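Local coordinates for protein exonuclease (Laribacter hongkongensis, PDB 3SYY) that digests double-stranded DNA with strict 5'-to-3' polarity, as an alkaline exonuclease that binds magnesium ions, at residues T108-I113 with Q139-C144; H70-Y75 with E81-V86; G14-S19 with T182-F187; I122-T127 with C150-Y155. One frame throughout, in Å; residues are numbered along the deposited sequence.

Contact 1: T108-I113 with Q139-C144. With MG (magnesium ion), chain B.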
loop_
_atom_site.group_PDB
_atom_site.type_symbol
_atom_site.label_atom_id
_atom_site.label_comp_id
_atom_site.label_asym_id
_atom_site.label_seq_id
_atom_site.Cartn_x
_atom_site.Cartn_y
_atom_site.Cartn_z
ATOM N N THR A 108 -1.797 -18.909 37.776
ATOM C CA THR A 108 -1.826 -17.451 37.833
ATOM C C THR A 108 -1.195 -16.719 36.632
ATOM O O THR A 108 -1.072 -15.515 36.668
ATOM C CB THR A 108 -1.155 -16.949 39.111
ATOM O OG1 THR A 108 0.239 -17.210 39.026
ATOM C CG2 THR A 108 -1.760 -17.651 40.382
ATOM N N GLY A 109 -0.752 -17.441 35.604
ATOM C CA GLY A 109 -0.020 -16.753 34.524
ATOM C C GLY A 109 -0.659 -16.857 33.160
ATOM O O GLY A 109 -1.717 -17.444 33.013
ATOM N N LEU A 110 0.006 -16.258 32.148
ATOM C CA LEU A 110 -0.534 -16.202 30.809
ATOM C C LEU A 110 0.663 -16.268 29.876
ATOM O O LEU A 110 1.751 -16.027 30.308
ATOM C CB LEU A 110 -1.189 -14.821 30.609
ATOM C CG LEU A 110 -2.459 -14.518 31.430
ATOM C CD1 LEU A 110 -2.874 -13.080 31.223
ATOM C CD2 LEU A 110 -3.543 -15.411 30.993
ATOM N N ILE A 111 0.433 -16.559 28.597
ATOM C CA ILE A 111 1.481 -16.386 27.584
ATOM C C ILE A 111 0.850 -15.575 26.433
ATOM O O ILE A 111 -0.314 -15.788 26.115
ATOM C CB ILE A 111 2.030 -17.762 27.090
ATOM C CG1 ILE A 111 3.030 -17.609 25.941
ATOM C CG2 ILE A 111 0.895 -18.708 26.743
ATOM C CD1 ILE A 111 3.763 -18.907 25.568
ATOM N N GLU A 112 1.610 -14.638 25.882
ATOM C CA GLU A 112 1.208 -13.931 24.625
ATOM C C GLU A 112 2.410 -14.164 23.704
ATOM O O GLU A 112 3.547 -13.879 24.098
ATOM C CB GLU A 112 1.049 -12.423 24.872
ATOM C CG GLU A 112 0.917 -11.601 23.504
ATOM C CD GLU A 112 -0.299 -12.057 22.684
ATOM O OE1 GLU A 112 -1.280 -12.564 23.299
ATOM O OE2 GLU A 112 -0.289 -11.960 21.390
ATOM N N ILE A 113 2.147 -14.733 22.536
ATOM C CA ILE A 113 3.174 -15.107 21.566
ATOM C C ILE A 113 3.189 -14.157 20.346
ATOM O O ILE A 113 2.132 -13.890 19.735
ATOM C CB ILE A 113 2.876 -16.518 21.062
ATOM C CG1 ILE A 113 3.015 -17.553 22.222
ATOM C CG2 ILE A 113 3.811 -16.916 19.860
ATOM C CD1 ILE A 113 2.487 -18.919 21.841
ATOM N N GLN A 139 -1.652 -6.285 29.737
ATOM C CA GLN A 139 -2.310 -5.804 30.981
ATOM C C GLN A 139 -3.801 -6.027 30.863
ATOM O O GLN A 139 -4.452 -6.408 31.840
ATOM C CB GLN A 139 -1.979 -4.345 31.278
ATOM C CG GLN A 139 -0.490 -4.113 31.664
ATOM C CD GLN A 139 -0.105 -4.833 33.009
ATOM O OE1 GLN A 139 -0.986 -5.315 33.752
ATOM N NE2 GLN A 139 1.202 -4.935 33.274
ATOM N N THR A 140 -4.359 -5.827 29.654
ATOM C CA THR A 140 -5.775 -6.090 29.414
ATOM C C THR A 140 -6.124 -7.542 29.527
ATOM O O THR A 140 -7.201 -7.896 30.033
ATOM C CB THR A 140 -6.198 -5.633 27.986
ATOM O OG1 THR A 140 -5.939 -4.229 27.851
ATOM C CG2 THR A 140 -7.679 -5.945 27.721
ATOM N N GLN A 141 -5.246 -8.414 29.045
ATOM C CA GLN A 141 -5.488 -9.851 29.187
ATOM C C GLN A 141 -5.536 -10.229 30.697
ATOM O O GLN A 141 -6.405 -11.007 31.120
ATOM C CB GLN A 141 -4.368 -10.646 28.503
ATOM C CG GLN A 141 -4.480 -10.762 27.014
ATOM C CD GLN A 141 -3.127 -11.149 26.369
ATOM O OE1 GLN A 141 -3.032 -11.322 25.150
ATOM N NE2 GLN A 141 -2.112 -11.308 27.193
ATOM N N MET A 142 -4.640 -9.626 31.473
ATOM C CA MET A 142 -4.625 -9.779 32.951
ATOM C C MET A 142 -5.907 -9.213 33.610
ATOM O O MET A 142 -6.525 -9.875 34.460
ATOM C CB MET A 142 -3.355 -9.168 33.527
ATOM C CG MET A 142 -2.177 -10.114 33.270
ATOM S SD MET A 142 -0.617 -9.606 33.998
ATOM C CE MET A 142 0.150 -8.560 32.775
ATOM N N ALA A 143 -6.327 -8.038 33.140
ATOM C CA ALA A 143 -7.621 -7.429 33.531
ATOM C C ALA A 143 -8.781 -8.358 33.322
ATOM O O ALA A 143 -9.606 -8.557 34.248
ATOM C CB ALA A 143 -7.852 -6.146 32.804
ATOM N N CYS A 144 -8.865 -8.951 32.133
ATOM C CA CYS A 144 -9.973 -9.843 31.827
ATOM C C CYS A 144 -9.979 -11.177 32.558
ATOM O O CYS A 144 -11.056 -11.730 32.842
ATOM C CB CYS A 144 -10.099 -10.096 30.344
ATOM S SG CYS A 144 -10.561 -8.592 29.414
HETATM MG MG MG B . -0.279 -13.603 19.765
HETATM O O HOH W 1 -0.315 -11.918 18.131
HETATM O O HOH W 2 -1.854 -14.916 18.803
#

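Contact 2: H70-Y75 with E81-V86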
loop_
_atom_site.group_PDB
_atom_site.type_symbol
_atom_site.label_atom_id
_atom_site.label_comp_id
_atom_site.label_asym_id
_atom_site.label_seq_id
_atom_site.Cartn_x
_atom_site.Cartn_y
_atom_site.Cartn_z
ATOM N N HIS A 70 4.460 -23.629 17.223
ATOM C CA HIS A 70 5.866 -24.030 17.359
ATOM C C HIS A 70 6.353 -23.238 18.530
ATOM O O HIS A 70 7.045 -23.783 19.406
ATOM C CB HIS A 70 6.722 -23.660 16.136
ATOM C CG HIS A 70 6.435 -24.432 14.874
ATOM N ND1 HIS A 70 5.173 -24.578 14.321
ATOM C CD2 HIS A 70 7.293 -24.994 13.986
ATOM C CE1 HIS A 70 5.265 -25.245 13.184
ATOM N NE2 HIS A 70 6.543 -25.489 12.948
ATOM N N ALA A 71 6.071 -21.930 18.529
ATOM C CA ALA A 71 6.486 -21.057 19.613
ATOM C C ALA A 71 5.925 -21.527 20.962
ATOM O O ALA A 71 6.649 -21.508 21.979
ATOM C CB ALA A 71 6.041 -19.571 19.355
ATOM N N ARG A 72 4.652 -21.895 20.967
ATOM C CA ARG A 72 3.990 -22.405 22.182
ATOM C C ARG A 72 4.784 -23.639 22.681
ATOM O O ARG A 72 5.087 -23.727 23.876
ATOM C CB ARG A 72 2.510 -22.794 21.952
ATOM C CG ARG A 72 1.736 -23.098 23.291
ATOM C CD ARG A 72 0.177 -23.323 23.072
ATOM N NE ARG A 72 -0.476 -22.037 22.729
ATOM C CZ ARG A 72 -0.804 -21.628 21.494
ATOM N NH1 ARG A 72 -0.593 -22.403 20.424
ATOM N NH2 ARG A 72 -1.350 -20.432 21.315
ATOM N N ALA A 73 5.120 -24.561 21.776
ATOM C CA ALA A 73 5.850 -25.764 22.176
ATOM C C ALA A 73 7.216 -25.383 22.707
ATOM O O ALA A 73 7.593 -25.859 23.769
ATOM C CB ALA A 73 5.954 -26.766 21.050
ATOM N N ARG A 74 7.943 -24.516 22.007
ATOM C CA ARG A 74 9.248 -24.061 22.465
ATOM C C ARG A 74 9.205 -23.460 23.871
ATOM O O ARG A 74 10.139 -23.662 24.689
ATOM C CB ARG A 74 9.881 -23.067 21.478
ATOM C CG ARG A 74 11.280 -22.570 21.885
ATOM C CD ARG A 74 12.384 -23.713 21.769
ATOM N NE ARG A 74 13.704 -23.079 21.811
ATOM C CZ ARG A 74 14.425 -22.687 20.749
ATOM N NH1 ARG A 74 14.028 -22.937 19.505
ATOM N NH2 ARG A 74 15.582 -22.070 20.934
ATOM N N TYR A 75 8.156 -22.685 24.158
ATOM C CA TYR A 75 8.046 -22.071 25.479
ATOM C C TYR A 75 7.955 -23.166 26.556
ATOM O O TYR A 75 8.631 -23.067 27.571
ATOM C CB TYR A 75 6.786 -21.200 25.556
ATOM C CG TYR A 75 6.396 -20.749 26.940
ATOM C CD1 TYR A 75 7.040 -19.670 27.547
ATOM C CD2 TYR A 75 5.364 -21.384 27.643
ATOM C CE1 TYR A 75 6.644 -19.200 28.784
ATOM C CE2 TYR A 75 4.972 -20.924 28.916
ATOM C CZ TYR A 75 5.614 -19.841 29.471
ATOM O OH TYR A 75 5.278 -19.322 30.707
ATOM N N GLU A 81 6.252 -25.288 31.908
ATOM C CA GLU A 81 4.957 -24.824 32.456
ATOM C C GLU A 81 3.785 -25.603 31.871
ATOM O O GLU A 81 3.859 -26.097 30.738
ATOM C CB GLU A 81 4.756 -23.325 32.224
ATOM C CG GLU A 81 5.753 -22.444 32.887
ATOM C CD GLU A 81 5.334 -21.978 34.313
ATOM O OE1 GLU A 81 4.321 -22.438 34.857
ATOM O OE2 GLU A 81 6.048 -21.133 34.881
ATOM N N ILE A 82 2.707 -25.738 32.642
ATOM C CA ILE A 82 1.465 -26.316 32.129
ATOM C C ILE A 82 0.684 -25.213 31.375
ATOM O O ILE A 82 0.262 -24.216 31.974
ATOM C CB ILE A 82 0.580 -26.864 33.291
ATOM C CG1 ILE A 82 -0.799 -27.334 32.807
ATOM C CG2 ILE A 82 0.357 -25.800 34.347
ATOM C CD1 ILE A 82 -0.993 -28.845 32.803
ATOM N N VAL A 83 0.453 -25.416 30.089
ATOM C CA VAL A 83 -0.225 -24.386 29.278
ATOM C C VAL A 83 -1.547 -24.901 28.800
ATOM O O VAL A 83 -1.607 -25.973 28.229
ATOM C CB VAL A 83 0.658 -23.940 28.072
ATOM C CG1 VAL A 83 -0.044 -22.843 27.229
ATOM C CG2 VAL A 83 1.993 -23.408 28.562
ATOM N N THR A 84 -2.627 -24.144 29.023
ATOM C CA THR A 84 -3.931 -24.538 28.485
ATOM C C THR A 84 -4.405 -23.497 27.470
ATOM O O THR A 84 -4.295 -22.317 27.711
ATOM C CB THR A 84 -4.974 -24.578 29.595
ATOM O OG1 THR A 84 -4.372 -25.160 30.747
ATOM C CG2 THR A 84 -6.188 -25.396 29.166
ATOM N N GLU A 85 -4.965 -23.937 26.364
ATOM C CA GLU A 85 -5.540 -22.981 25.452
ATOM C C GLU A 85 -6.911 -22.479 25.903
ATOM O O GLU A 85 -7.614 -23.129 26.695
ATOM C CB GLU A 85 -5.465 -23.487 24.027
ATOM C CG GLU A 85 -3.966 -23.428 23.570
ATOM C CD GLU A 85 -3.786 -23.478 22.069
ATOM O OE1 GLU A 85 -3.374 -24.542 21.565
ATOM O OE2 GLU A 85 -4.065 -22.463 21.396
ATOM N N VAL A 86 -7.232 -21.267 25.468
ATOM C CA VAL A 86 -8.420 -20.572 25.906
ATOM C C VAL A 86 -8.893 -19.721 24.718
ATOM O O VAL A 86 -8.110 -19.413 23.816
ATOM C CB VAL A 86 -8.134 -19.773 27.222
ATOM C CG1 VAL A 86 -7.385 -18.490 26.986
ATOM C CG2 VAL A 86 -9.391 -19.516 28.029
HETATM O O HOH W 3 -0.578 -25.078 20.030
#

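Contact 3: G14-S19 with T182-F187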
loop_
_atom_site.group_PDB
_atom_site.type_symbol
_atom_site.label_atom_id
_atom_site.label_comp_id
_atom_site.label_asym_id
_atom_site.label_seq_id
_atom_site.Cartn_x
_atom_site.Cartn_y
_atom_site.Cartn_z
ATOM N N GLY A 14 -18.209 -6.725 17.438
ATOM C CA GLY A 14 -18.644 -5.566 18.186
ATOM C C GLY A 14 -17.919 -5.282 19.492
ATOM O O GLY A 14 -18.232 -4.311 20.153
ATOM N N LYS A 15 -16.928 -6.101 19.862
ATOM C CA LYS A 15 -16.247 -5.923 21.166
ATOM C C LYS A 15 -14.909 -5.235 21.017
ATOM O O LYS A 15 -14.232 -5.390 20.003
ATOM C CB LYS A 15 -16.030 -7.269 21.868
ATOM C CG LYS A 15 -17.309 -7.980 22.275
ATOM C CD LYS A 15 -16.997 -9.312 22.989
ATOM C CE LYS A 15 -18.247 -9.991 23.404
ATOM N NZ LYS A 15 -17.942 -11.386 23.842
ATOM N N VAL A 16 -14.539 -4.444 22.021
ATOM C CA VAL A 16 -13.190 -3.987 22.172
ATOM C C VAL A 16 -12.354 -5.214 22.592
ATOM O O VAL A 16 -12.740 -5.936 23.512
ATOM C CB VAL A 16 -13.083 -2.893 23.214
ATOM C CG1 VAL A 16 -11.616 -2.531 23.478
ATOM C CG2 VAL A 16 -13.851 -1.646 22.731
ATOM N N THR A 17 -11.248 -5.466 21.888
ATOM C CA THR A 17 -10.405 -6.601 22.273
ATOM C C THR A 17 -9.054 -6.110 22.782
ATOM O O THR A 17 -8.612 -4.996 22.482
ATOM C CB THR A 17 -10.209 -7.608 21.131
ATOM O OG1 THR A 17 -9.689 -6.907 19.981
ATOM C CG2 THR A 17 -11.520 -8.311 20.770
ATOM N N ALA A 18 -8.390 -6.949 23.573
ATOM C CA ALA A 18 -7.097 -6.584 24.148
ATOM C C ALA A 18 -6.080 -6.152 23.050
ATOM O O ALA A 18 -5.308 -5.237 23.247
ATOM C CB ALA A 18 -6.518 -7.807 24.935
ATOM N N SER A 19 -6.112 -6.821 21.912
ATOM C CA SER A 19 -5.147 -6.528 20.832
ATOM C C SER A 19 -5.336 -5.128 20.232
ATOM O O SER A 19 -4.474 -4.641 19.506
ATOM C CB SER A 19 -5.247 -7.585 19.742
ATOM O OG SER A 19 -6.579 -7.654 19.277
ATOM N N THR A 182 -10.793 2.600 32.512
ATOM C CA THR A 182 -11.435 3.910 32.417
ATOM C C THR A 182 -11.618 4.320 30.965
ATOM O O THR A 182 -12.747 4.663 30.541
ATOM C CB THR A 182 -10.636 4.947 33.140
ATOM O OG1 THR A 182 -10.642 4.600 34.531
ATOM C CG2 THR A 182 -11.247 6.369 32.956
ATOM N N GLU A 183 -10.512 4.279 30.214
ATOM C CA GLU A 183 -10.530 4.612 28.768
ATOM C C GLU A 183 -11.424 3.743 27.964
ATOM O O GLU A 183 -12.119 4.247 27.062
ATOM C CB GLU A 183 -9.149 4.508 28.157
ATOM C CG GLU A 183 -8.207 5.472 28.769
ATOM C CD GLU A 183 -7.826 6.594 27.848
ATOM O OE1 GLU A 183 -8.519 6.799 26.817
ATOM O OE2 GLU A 183 -6.830 7.278 28.160
ATOM N N VAL A 184 -11.397 2.447 28.236
ATOM C CA VAL A 184 -12.201 1.520 27.454
ATOM C C VAL A 184 -13.704 1.693 27.773
ATOM O O VAL A 184 -14.553 1.642 26.868
ATOM C CB VAL A 184 -11.729 0.061 27.652
ATOM C CG1 VAL A 184 -12.758 -0.919 27.167
ATOM C CG2 VAL A 184 -10.349 -0.137 26.945
ATOM N N SER A 185 -14.013 1.910 29.051
ATOM C CA SER A 185 -15.374 2.315 29.448
ATOM C C SER A 185 -15.877 3.561 28.712
ATOM O O SER A 185 -16.991 3.549 28.218
ATOM C CB SER A 185 -15.457 2.476 30.978
ATOM O OG SER A 185 -15.542 1.182 31.557
ATOM N N ALA A 186 -15.069 4.606 28.653
ATOM C CA ALA A 186 -15.445 5.844 27.967
ATOM C C ALA A 186 -15.657 5.604 26.477
ATOM O O ALA A 186 -16.622 6.109 25.870
ATOM C CB ALA A 186 -14.396 6.874 28.170
ATOM N N PHE A 187 -14.737 4.835 25.875
ATOM C CA PHE A 187 -14.849 4.467 24.474
ATOM C C PHE A 187 -16.083 3.633 24.194
ATOM O O PHE A 187 -16.777 3.862 23.182
ATOM C CB PHE A 187 -13.549 3.743 24.047
ATOM C CG PHE A 187 -13.540 3.235 22.635
ATOM C CD1 PHE A 187 -12.795 3.916 21.653
ATOM C CD2 PHE A 187 -14.158 2.055 22.314
ATOM C CE1 PHE A 187 -12.698 3.434 20.381
ATOM C CE2 PHE A 187 -14.080 1.543 21.022
ATOM C CZ PHE A 187 -13.330 2.279 20.042
#

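Contact 4: I122-T127 with C150-Y155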
loop_
_atom_site.group_PDB
_atom_site.type_symbol
_atom_site.label_atom_id
_atom_site.label_comp_id
_atom_site.label_asym_id
_atom_site.label_seq_id
_atom_site.Cartn_x
_atom_site.Cartn_y
_atom_site.Cartn_z
ATOM N N ILE A 122 14.610 -9.490 16.313
ATOM C CA ILE A 122 15.954 -9.031 16.681
ATOM C C ILE A 122 15.900 -7.760 17.501
ATOM O O ILE A 122 16.616 -7.606 18.519
ATOM C CB ILE A 122 16.874 -8.869 15.420
ATOM C CG1 ILE A 122 17.136 -10.273 14.869
ATOM C CG2 ILE A 122 18.162 -8.084 15.776
ATOM C CD1 ILE A 122 17.875 -10.333 13.504
ATOM N N GLU A 123 15.028 -6.825 17.105
ATOM C CA GLU A 123 14.939 -5.616 17.892
ATOM C C GLU A 123 14.375 -5.906 19.278
ATOM O O GLU A 123 14.755 -5.227 20.219
ATOM C CB GLU A 123 14.105 -4.536 17.190
ATOM C CG GLU A 123 14.897 -3.907 16.033
ATOM C CD GLU A 123 14.166 -2.701 15.399
ATOM O OE1 GLU A 123 12.922 -2.789 15.198
ATOM O OE2 GLU A 123 14.854 -1.698 15.094
ATOM N N THR A 124 13.484 -6.882 19.400
ATOM C CA THR A 124 12.961 -7.275 20.741
ATOM C C THR A 124 14.126 -7.838 21.597
ATOM O O THR A 124 14.266 -7.466 22.771
ATOM C CB THR A 124 11.842 -8.298 20.641
ATOM O OG1 THR A 124 10.770 -7.688 19.911
ATOM C CG2 THR A 124 11.312 -8.727 22.063
ATOM N N ILE A 125 14.967 -8.692 20.995
ATOM C CA ILE A 125 16.133 -9.207 21.740
ATOM C C ILE A 125 17.046 -8.068 22.197
ATOM O O ILE A 125 17.449 -8.047 23.360
ATOM C CB ILE A 125 16.864 -10.267 20.962
ATOM C CG1 ILE A 125 15.947 -11.495 20.868
ATOM C CG2 ILE A 125 18.277 -10.595 21.596
ATOM C CD1 ILE A 125 16.488 -12.558 19.952
ATOM N N LYS A 126 17.335 -7.115 21.300
ATOM C CA LYS A 126 18.145 -5.925 21.619
ATOM C C LYS A 126 17.603 -5.101 22.791
ATOM O O LYS A 126 18.355 -4.741 23.697
ATOM C CB LYS A 126 18.267 -4.991 20.417
ATOM C CG LYS A 126 19.150 -5.462 19.286
ATOM C CD LYS A 126 19.211 -4.314 18.300
ATOM C CE LYS A 126 19.827 -4.734 17.026
ATOM N NZ LYS A 126 20.191 -3.488 16.301
ATOM N N THR A 127 16.317 -4.780 22.792
ATOM C CA THR A 127 15.829 -3.891 23.824
ATOM C C THR A 127 15.413 -4.657 25.070
ATOM O O THR A 127 15.316 -4.073 26.119
ATOM C CB THR A 127 14.588 -3.095 23.356
ATOM O OG1 THR A 127 13.517 -4.019 23.149
ATOM C CG2 THR A 127 14.891 -2.294 22.059
ATOM N N CYS A 150 2.148 -12.257 32.691
ATOM C CA CYS A 150 2.044 -12.816 31.335
ATOM C C CYS A 150 3.474 -12.872 30.824
ATOM O O CYS A 150 4.211 -11.911 30.918
ATOM C CB CYS A 150 1.244 -11.896 30.425
ATOM S SG CYS A 150 1.077 -12.562 28.728
ATOM N N ASP A 151 3.855 -14.036 30.333
ATOM C CA ASP A 151 5.173 -14.210 29.722
ATOM C C ASP A 151 5.009 -13.823 28.238
ATOM O O ASP A 151 4.204 -14.392 27.522
ATOM C CB ASP A 151 5.561 -15.681 29.811
ATOM C CG ASP A 151 6.335 -16.008 31.128
ATOM O OD1 ASP A 151 6.828 -15.058 31.777
ATOM O OD2 ASP A 151 6.391 -17.194 31.504
ATOM N N PHE A 152 5.759 -12.840 27.821
ATOM C CA PHE A 152 5.723 -12.401 26.435
ATOM C C PHE A 152 6.784 -13.196 25.687
ATOM O O PHE A 152 7.942 -13.176 26.085
ATOM C CB PHE A 152 6.102 -10.941 26.420
ATOM C CG PHE A 152 6.248 -10.383 25.028
ATOM C CD1 PHE A 152 7.505 -10.317 24.414
ATOM C CD2 PHE A 152 5.128 -9.927 24.337
ATOM C CE1 PHE A 152 7.645 -9.768 23.103
ATOM C CE2 PHE A 152 5.257 -9.364 23.038
ATOM C CZ PHE A 152 6.520 -9.328 22.404
ATOM N N VAL A 153 6.390 -13.956 24.679
ATOM C CA VAL A 153 7.337 -14.778 23.911
ATOM C C VAL A 153 7.406 -14.174 22.508
ATOM O O VAL A 153 6.346 -13.907 21.913
ATOM C CB VAL A 153 6.812 -16.215 23.796
ATOM C CG1 VAL A 153 7.705 -17.091 22.827
ATOM C CG2 VAL A 153 6.771 -16.877 25.229
ATOM N N SER A 154 8.628 -13.928 22.009
ATOM C CA SER A 154 8.845 -13.694 20.570
ATOM C C SER A 154 9.650 -14.879 19.997
ATOM O O SER A 154 10.600 -15.366 20.655
ATOM C CB SER A 154 9.543 -12.343 20.380
ATOM O OG SER A 154 9.775 -12.011 19.016
ATOM N N TYR A 155 9.251 -15.397 18.828
ATOM C CA TYR A 155 9.883 -16.593 18.271
ATOM C C TYR A 155 10.101 -16.469 16.764
ATOM O O TYR A 155 9.158 -16.127 16.009
ATOM C CB TYR A 155 9.004 -17.790 18.517
ATOM C CG TYR A 155 9.520 -19.097 18.013
ATOM C CD1 TYR A 155 10.582 -19.753 18.660
ATOM C CD2 TYR A 155 8.911 -19.735 16.934
ATOM C CE1 TYR A 155 11.047 -20.982 18.177
ATOM C CE2 TYR A 155 9.360 -20.956 16.459
ATOM C CZ TYR A 155 10.423 -21.576 17.099
ATOM O OH TYR A 155 10.841 -22.766 16.593
HETATM O O HOH W 4 9.149 -9.552 18.557
#

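Contact 1: T108-I113 with Q139-C144
Leu110 and Glu112 meet Gln141 and Met142 in a buried helix-on-sheet packing close to the centre of the chain, where helix 132-145 lies over strand 109-114. The two short axes come within 9.7 Å and run roughly antiparallel, at 142°. Alternation along the strand decides which residues take part: Leu110 and Glu112 send their side chains toward the helix, while Ile111 faces the other way, onto Tyr75 of helix 59-79. Leu110 does the apolar work with one branch, CD1, which sits 3.7 Å from Met142 CG and also 3.9 Å from Gln141 CB, so that it lies against one side of the helix between two successive residues.

In the PD-(D/E)XK nuclease fold this strand supplies the E-X-K part of the signature, here Glu112, Ile113 and Lys114. Glu112 sends CG out trans to its backbone N and then bends at chi2 (60°), which turns the carboxylate toward the metals. OE2 binds a magnesium ion at 2.3 Å, and Ile113 O binds the same ion from the main chain at 2.4 Å; Asp102 and two waters are further ligands. OE2 also accepts a hydrogen bond from Lys114 NZ, and a second magnesium ion, ligated by Ser100 and Glu112, lies nearby. Gln141 comes from the helix with its chain extended beyond CG, bringing its amide beside the carboxylate of Glu112 and meeting that side chain at about a right angle.

Contact 2: H70-Y75 with E81-V86
Arg72 and Glu85 lay their flat groups one over the other at the surface, where helix 59-79 packs beside strand 83-84, an outermost strand of the five-stranded sheet of this PDDEXK-type nuclease. The guanidinium and carboxylate planes are only 13° apart, and Glu85 OE2 rides 3.3 Å above the centre of the guanidinium of Arg72. The ion pair between Arg72 NH2 and Glu85 OE2, at 3.4 Å, is therefore one of charge alone, since no N-H is aimed at the oxygen. Arg72 leaves the helix extended and bends at chi3 (-71°), swinging its guanidinium under the acid, whose own chain stays stretched beyond CG. Water 3 ties the rims of the stack: it accepts from Arg72 NH1 at 2.7 Å and donates a longer bond to Glu85 OE1.

One helical turn on, a chi1 of 167° turns the Tyr75 side chain opposite its backbone nitrogen and lays the ring between helix and sheet. Val83 CG2 meets that ring at its edge, 3.9 Å from CE2, while the other methyl, CG1, turns to Arg72 CD. At the end of the ring, Glu81 CG lies 3.8 Å from Tyr75 OH, whose hydrogen bond goes instead to Asp151 of strand 149-155.

With Glu85 over a face, NH2 of Arg72 makes a salt bridge with Glu68 and a hydrogen bond to the main-chain oxygen of the magnesium ligand Asp102. Glu85 would thus offset part of the arginine's charge electrostatically, without competing for the N-H directions that link the helix to the metal-site loop.

Contact 3: G14-S19 with T182-F187
Val16 sits against Val184 and Phe187, on successive turns of the long C-terminal helix 174-205, in a small buried contact. Within the PDDEXK-type nuclease fold it joins the outermost strand 16-17 of a small three-stranded mixed sheet to a helix from the far end of the chain, the touching residues being more than 160 positions apart in the sequence. The two methyls of Val16 divide the work. CG1, anti to the backbone nitrogen (chi1 173°), faces Val184 CG1 at 4.2 Å, the two valines passing alongside one another and pointing opposite ways. CG2 approaches the Phe187 ring obliquely on its CD2-CE2 side. The helix spacing of three residues puts Val184 and Phe187 on the same side, so one valine touches both.

Helix 34-49 completes the surroundings: Leu43 reaches both Val16 and Phe187, and Met40 adds to the packing on the ring. Phe97 of the adjacent strand touches Val16 and Val184 in turn. The contact is purely apolar and stands back from the metals: the side chain of Val16 lies about 13 Å from a bound magnesium ion. Its tightest approach is the 3.6 Å between Val16 CG2 and Phe187 CE2.

Contact 4: I122-T127 with C150-Y155
Thr124 points its methyl at the rim of the Phe152 ring, the main side-chain meeting between helix 118-127 and strand 149-155. CG2 of Thr124 lies near the ring plane, 4.0 Å from Phe152 CE1, so the methyl abuts an edge rather than a face. The two first torsions bring them together: a chi1 of 174° carries the Phe152 ring away from the strand's own N at that residue, and Thr124 likewise sets CG2 across from its nitrogen while OG1 stays beside it. Two residues along the strand, Ser154 faces the same way and offers CB to that methyl at 4.4 Å.

The hydroxyls divide differently. Thr124 OG1 is hydrogen-bonded to Thr120 O one turn back, and also to water 4 at 2.8 Å. The same water lies 2.6 Å from Ser154 OG, so the two side chains that meet loosely through carbon are joined through a solvent molecule, and polar atoms at this interface find partners without touching directly.

The outer side of helix 118-127 faces a second subunit, where Lys126 forms a salt bridge with Glu194 of that neighbouring chain and Ile122 packs on its Leu48. In the fold, strand 149-155 lies between strands 109-114 and 165-171. Tyr134 and Met138 of helix 132-145 pack on Phe152, and Phe166 of strand 165-171 packs on Thr124.

Contacts 1, 3 and 4 are buried, while contact 2 lies at the surface and is the one built on opposed charges. Contacts 1 and 4 share the central sheet through the parallel neighbours 109-114 and 149-155, which the helices 118-127 and 132-145 link in a beta-alpha-beta crossover; Leu110 O and Glu112 O bond to backbone nitrogens of Asp151 and Val153. Contact 2 meets the same sheet from helix 59-79, with Ala71 against Ile113. Contact 3 belongs to the small sheet and the C-terminal helix, touching contact 1 through Ala18 and Thr140. Chemistry follows place: metal ligation at the centre, pure carbon in contact 3, a bridging water in contact 4.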